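Local coordinates for putative flavoprotein decarboxylase (Streptomyces olivoviridis, PDB 6JLS), which binds flavin mononucleotide and acts as a cysteine decarboxylase in the biosynthesis of thioviridamide, at residues A[17-22]-A[183-188]. Residues are numbered along the deposited sequence; the frame is centred on the assembly and turned at random.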
loop_
_atom_site.group_PDB
_atom_site.type_symbol
_atom_site.label_atom_id
_atom_site.label_comp_id
_atom_site.label_asym_id
_atom_site.label_seq_id
_atom_site.Cartn_x
_atom_site.Cartn_y
_atom_site.Cartn_z
ATOM N N LEU A 17 42.574 14.460 2.393
ATOM C CA LEU A 17 42.178 13.230 1.728
ATOM C C LEU A 17 40.661 13.089 1.676
ATOM O O LEU A 17 39.951 13.467 2.615
ATOM C CB LEU A 17 42.788 12.028 2.446
ATOM C CG LEU A 17 44.317 12.017 2.504
ATOM C CD1 LEU A 17 44.842 10.750 3.176
ATOM C CD2 LEU A 17 44.878 12.157 1.100
ATOM N N THR A 18 40.171 12.541 0.569
ATOM C CA THR A 18 38.786 12.111 0.424
ATOM C C THR A 18 38.761 10.587 0.417
ATOM O O THR A 18 39.291 9.963 -0.509
ATOM C CB THR A 18 38.173 12.654 -0.870
ATOM O OG1 THR A 18 38.135 14.083 -0.824
ATOM C CG2 THR A 18 36.767 12.121 -1.064
ATOM N N LEU A 19 38.150 9.991 1.436
ATOM C CA LEU A 19 38.067 8.541 1.538
ATOM C C LEU A 19 36.618 8.074 1.463
ATOM O O LEU A 19 35.744 8.602 2.162
ATOM C CB LEU A 19 38.700 8.042 2.839
ATOM C CG LEU A 19 38.755 6.517 2.961
ATOM C CD1 LEU A 19 40.084 6.072 3.528
ATOM C CD2 LEU A 19 37.611 5.970 3.807
ATOM N N THR A 20 36.367 7.067 0.638
ATOM C CA THR A 20 35.051 6.452 0.542
ATOM C C THR A 20 35.094 5.063 1.166
ATOM O O THR A 20 35.899 4.216 0.761
ATOM C CB THR A 20 34.579 6.382 -0.907
ATOM O OG1 THR A 20 34.407 7.719 -1.408
ATOM C CG2 THR A 20 33.261 5.633 -1.007
ATOM N N MET A 21 34.217 4.848 2.143
ATOM C CA MET A 21 34.054 3.602 2.878
ATOM C C MET A 21 32.820 2.859 2.359
ATOM O O MET A 21 31.722 3.432 2.305
ATOM C CB MET A 21 33.918 3.937 4.367
ATOM C CG MET A 21 33.488 2.817 5.278
ATOM S SD MET A 21 33.536 3.314 7.041
ATOM C CE MET A 21 33.376 5.083 6.921
ATOM N N CYS A 22 32.986 1.594 1.975
ATOM C CA CYS A 22 31.867 0.787 1.494
ATOM C C CYS A 22 31.543 -0.330 2.477
ATOM O O CYS A 22 32.442 -0.983 3.016
ATOM C CB CYS A 22 32.151 0.183 0.115
ATOM S SG CYS A 22 32.370 1.358 -1.256
ATOM N N SER A 183 43.640 -1.424 11.352
ATOM C CA SER A 183 44.807 -1.711 10.531
ATOM C C SER A 183 44.488 -1.578 9.047
ATOM O O SER A 183 45.332 -1.126 8.264
ATOM C CB SER A 183 45.319 -3.114 10.853
ATOM O OG SER A 183 46.432 -3.455 10.054
ATOM N N VAL A 184 43.272 -1.953 8.650
ATOM C CA VAL A 184 42.872 -1.852 7.250
ATOM C C VAL A 184 42.818 -0.390 6.816
ATOM O O VAL A 184 43.347 -0.014 5.762
ATOM C CB VAL A 184 41.524 -2.570 7.039
ATOM C CG1 VAL A 184 40.936 -2.278 5.653
ATOM C CG2 VAL A 184 41.693 -4.074 7.256
ATOM N N PHE A 185 42.193 0.463 7.633
ATOM C CA PHE A 185 42.084 1.865 7.259
ATOM C C PHE A 185 43.425 2.584 7.315
ATOM O O PHE A 185 43.602 3.591 6.619
ATOM C CB PHE A 185 41.037 2.552 8.133
ATOM C CG PHE A 185 39.639 2.291 7.667
ATOM C CD1 PHE A 185 39.083 3.055 6.649
ATOM C CD2 PHE A 185 38.905 1.233 8.191
ATOM C CE1 PHE A 185 37.799 2.791 6.191
ATOM C CE2 PHE A 185 37.617 0.960 7.738
ATOM C CZ PHE A 185 37.062 1.740 6.740
ATOM N N ALA A 186 44.381 2.069 8.092
ATOM C CA ALA A 186 45.720 2.643 8.088
ATOM C C ALA A 186 46.409 2.414 6.750
ATOM O O ALA A 186 47.058 3.320 6.213
ATOM C CB ALA A 186 46.545 2.049 9.228
ATOM N N VAL A 187 46.279 1.207 6.195
ATOM C CA VAL A 187 46.882 0.913 4.896
ATOM C C VAL A 187 46.245 1.764 3.804
ATOM O O VAL A 187 46.928 2.245 2.892
ATOM C CB VAL A 187 46.751 -0.588 4.584
ATOM C CG1 VAL A 187 47.402 -0.919 3.259
ATOM C CG2 VAL A 187 47.353 -1.410 5.702
ATOM N N ALA A 188 44.925 1.957 3.873
ATOM C CA ALA A 188 44.244 2.796 2.893
ATOM C C ALA A 188 44.736 4.236 2.948
ATOM O O ALA A 188 44.967 4.856 1.903
ATOM C CB ALA A 188 42.741 2.750 3.124
#
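Phe185 reaches from helix 182-193 toward the sheet and puts the far end of its ring against Leu19 and Met21, two residues on the same side of strand 18-23. This is helix-on-sheet packing in the Rossmann-like flavoprotein fold: the strand has 46-51 and 95-101 as its neighbours in a parallel sheet of order 3-2-1-4-5-6, and the C-terminal helix covers one face of it. The axes of strand 18-22 and helix 183-188 stay 11.1 Å apart and run at 143°, nearer antiparallel than parallel, so side chains have to fill the space between them.

Leu19 meets the ring from its edge. Its methyl CD2 lies close to the ring plane and 4.0 Å from Phe185 CE1, while the other branch, CD1, points at the methyl of Ala188, 4.3 Å from its CB. One leucine fork thus bridges two residues less than a helical turn apart. Leu189, the next residue of the helix, also touches it.

The side chains of Met21 and Phe185 cross at about a right angle. With CG anti to the backbone N (chi1 169°) and chi2 also extended, the methionine chain carries the sulfur out to the ring, making a Met-aromatic contact in which SD is 5.0 Å from the Phe185 ring centroid. The approach is oblique, 60° off the ring normal.

Helix 32-40 closes in on the same cluster, with Met35, Trp38 and Leu39 against Phe185 and Ala36 against Met21. The four residues that meet between strand and helix are all buried, and only apolar contacts are made between them. A bound FMN is about 13 Å from the Met21 side chain, so this is core packing and not part of the cofactor pocket. At the tip of the phenyl ring, Phe185 CZ has both Met21 SD at 3.9 Å and Met21 CG at 4.0 Å.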